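Local coordinates for cell wall surface anchor family protein (Streptococcus agalactiae serogroup V, PDB 3PG2) that probably serves as a pilin subunit anchored to the bacterial cell wall and binds calcium ions, at residues T267-E272 and D283-F288. Numbering follows the deposited sequence.
Sequences TYKLKE and DKEIEF
The ring of Phe288 reaches across to Tyr268 and Leu270 on the neighbouring strand. Its CG sits between the backbone N and the carbonyl carbon (chi1 66°), swinging the ring over the partner strand. There Tyr268 CB lies over one face, a CH-pi contact 3.8 Å from CB to the Phe288 ring centroid. The planes of the two rings differ by only 21° but are so far offset that little of one lies over the other; the Tyr268 OH is hydrogen-bonded to Ala254 O. Leu270 crosses the Phe288 side chain at roughly a right angle, with CG 3.9 Å from Phe288 CE2.

Beneath these side chains runs an antiparallel ladder, part of a beta hairpin whose second strand, 286-290, is outermost in a four-stranded sheet of the prealbumin-like domain. Tyr268 and Phe288 form one hydrogen-bonded pair, Leu270 and Ile286 another, the latter with Leu270 N 2.8 Å from Ile286 O. The face carrying Tyr268, Leu270, Ile286 and Phe288 packs against strands 178-189, 247-253 and 312-315, and Phe186 meets the Phe288 ring edge-to-face.

On the other face, the non-hydrogen-bonded pair Lys269 and Glu287 brings the CA atoms to 4.2 Å. Lys269 extends beyond CG and lays CD 4.0 Å from Glu285 CB. Its NZ bonds to Ser207 O and to a water, which donates to Glu285 OE1, the charged groups staying apart. Glu285 CB lies 3.5 Å from Leu270 O, and a bend about CB-CG (chi2 90°) brings the carboxylate to that water. A different water joins Thr267 OG1 to Glu287 OE1, while Thr267 CG2 rests 4.0 Å from Glu287 CD.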
loop_
_atom_site.group_PDB
_atom_site.type_symbol
_atom_site.label_atom_id
_atom_site.label_comp_id
_atom_site.label_asym_id
_atom_site.label_seq_id
_atom_site.Cartn_x
_atom_site.Cartn_y
_atom_site.Cartn_z
ATOM N N THR A 267 -9.789 14.461 3.878
ATOM C CA THR A 267 -11.012 14.696 4.642
ATOM C C THR A 267 -11.934 13.494 4.554
ATOM O O THR A 267 -12.178 12.958 3.477
ATOM C CB THR A 267 -11.730 15.963 4.129
ATOM O OG1 THR A 267 -10.858 17.079 4.284
ATOM C CG2 THR A 267 -13.033 16.226 4.884
ATOM N N TYR A 268 -12.444 13.080 5.704
ATOM C CA TYR A 268 -13.540 12.113 5.743
ATOM C C TYR A 268 -14.684 12.749 6.516
ATOM O O TYR A 268 -14.535 13.858 7.008
ATOM C CB TYR A 268 -13.092 10.850 6.441
ATOM C CG TYR A 268 -12.042 10.089 5.651
ATOM C CD1 TYR A 268 -12.409 9.056 4.793
ATOM C CD2 TYR A 268 -10.693 10.432 5.742
ATOM C CE1 TYR A 268 -11.431 8.338 4.049
ATOM C CE2 TYR A 268 -9.716 9.717 5.022
ATOM C CZ TYR A 268 -10.091 8.690 4.177
ATOM O OH TYR A 268 -9.104 8.008 3.466
ATOM N N LYS A 269 -15.815 12.047 6.641
ATOM C CA LYS A 269 -16.903 12.583 7.452
ATOM C C LYS A 269 -17.711 11.513 8.171
ATOM O O LYS A 269 -17.700 10.336 7.785
ATOM C CB LYS A 269 -17.790 13.550 6.657
ATOM C CG LYS A 269 -18.212 13.087 5.303
ATOM C CD LYS A 269 -18.925 14.204 4.552
ATOM C CE LYS A 269 -19.678 13.619 3.363
ATOM N NZ LYS A 269 -20.121 14.641 2.328
ATOM N N LEU A 270 -18.399 11.946 9.226
ATOM C CA LEU A 270 -19.227 11.070 10.038
ATOM C C LEU A 270 -20.663 11.582 9.981
ATOM O O LEU A 270 -20.911 12.751 10.243
ATOM C CB LEU A 270 -18.739 11.072 11.500
ATOM C CG LEU A 270 -17.299 10.609 11.722
ATOM C CD1 LEU A 270 -16.895 10.820 13.156
ATOM C CD2 LEU A 270 -17.180 9.146 11.362
ATOM N N LYS A 271 -21.600 10.714 9.612
ATOM C CA LYS A 271 -23.021 11.042 9.762
ATOM C C LYS A 271 -23.511 10.466 11.084
ATOM O O LYS A 271 -23.565 9.258 11.242
ATOM C CB LYS A 271 -23.822 10.437 8.620
ATOM C CG LYS A 271 -25.287 10.818 8.639
ATOM C CD LYS A 271 -26.100 9.819 7.834
ATOM C CE LYS A 271 -27.601 10.109 7.976
ATOM N NZ LYS A 271 -28.439 9.229 7.096
ATOM N N GLU A 272 -23.888 11.336 12.020
ATOM C CA GLU A 272 -24.442 10.908 13.301
ATOM C C GLU A 272 -25.861 10.388 13.098
ATOM O O GLU A 272 -26.792 11.166 12.825
ATOM C CB GLU A 272 -24.430 12.057 14.317
ATOM C CG GLU A 272 -24.631 11.603 15.774
ATOM C CD GLU A 272 -24.357 12.710 16.817
ATOM O OE1 GLU A 272 -24.778 12.535 17.977
ATOM O OE2 GLU A 272 -23.739 13.752 16.484
ATOM N N ASP A 283 -28.254 17.624 11.395
ATOM C CA ASP A 283 -28.487 17.471 9.954
ATOM C C ASP A 283 -27.168 17.242 9.222
ATOM O O ASP A 283 -27.077 16.400 8.323
ATOM C CB ASP A 283 -29.130 18.735 9.376
ATOM C CG ASP A 283 -30.542 18.964 9.888
ATOM O OD1 ASP A 283 -31.351 18.016 9.825
ATOM O OD2 ASP A 283 -30.828 20.101 10.323
ATOM N N LYS A 284 -26.158 18.009 9.622
ATOM C CA LYS A 284 -24.880 18.079 8.916
ATOM C C LYS A 284 -23.856 17.067 9.410
ATOM O O LYS A 284 -23.762 16.802 10.598
ATOM C CB LYS A 284 -24.286 19.484 9.061
ATOM C CG LYS A 284 -25.046 20.571 8.314
ATOM C CD LYS A 284 -24.433 21.947 8.571
ATOM C CE LYS A 284 -23.068 22.102 7.912
ATOM N NZ LYS A 284 -23.166 22.349 6.439
ATOM N N GLU A 285 -23.076 16.532 8.474
ATOM C CA GLU A 285 -22.001 15.596 8.802
ATOM C C GLU A 285 -20.862 16.293 9.514
ATOM O O GLU A 285 -20.611 17.476 9.282
ATOM C CB GLU A 285 -21.448 14.948 7.524
ATOM C CG GLU A 285 -22.434 14.001 6.852
ATOM C CD GLU A 285 -23.321 14.692 5.848
ATOM O OE1 GLU A 285 -23.202 15.930 5.684
ATOM O OE2 GLU A 285 -24.136 13.995 5.217
ATOM N N ILE A 286 -20.165 15.546 10.367
ATOM C CA ILE A 286 -18.978 16.065 11.011
ATOM C C ILE A 286 -17.750 15.646 10.183
ATOM O O ILE A 286 -17.528 14.463 9.961
ATOM C CB ILE A 286 -18.852 15.555 12.459
ATOM C CG1 ILE A 286 -20.141 15.825 13.264
ATOM C CG2 ILE A 286 -17.620 16.156 13.131
ATOM C CD1 ILE A 286 -20.936 14.558 13.567
ATOM N N GLU A 287 -16.965 16.614 9.723
ATOM C CA GLU A 287 -15.735 16.308 8.978
ATOM C C GLU A 287 -14.548 16.089 9.911
ATOM O O GLU A 287 -14.507 16.619 11.021
ATOM C CB GLU A 287 -15.399 17.430 7.989
ATOM C CG GLU A 287 -16.490 17.691 6.987
ATOM C CD GLU A 287 -16.075 18.646 5.893
ATOM O OE1 GLU A 287 -15.143 19.452 6.111
ATOM O OE2 GLU A 287 -16.687 18.587 4.794
ATOM N N PHE A 288 -13.577 15.301 9.449
ATOM C CA PHE A 288 -12.278 15.209 10.138
ATOM C C PHE A 288 -11.227 14.913 9.076
ATOM O O PHE A 288 -11.573 14.527 7.964
ATOM C CB PHE A 288 -12.298 14.114 11.219
ATOM C CG PHE A 288 -12.440 12.709 10.677
ATOM C CD1 PHE A 288 -11.304 11.937 10.388
ATOM C CD2 PHE A 288 -13.710 12.147 10.468
ATOM C CE1 PHE A 288 -11.421 10.632 9.898
ATOM C CE2 PHE A 288 -13.854 10.838 9.982
ATOM C CZ PHE A 288 -12.704 10.069 9.693
HETATM O O HOH W 1 -12.435 18.871 6.468
HETATM O O HOH W 2 -21.328 16.791 3.761
HETATM O O HOH W 3 -24.431 13.923 10.972
#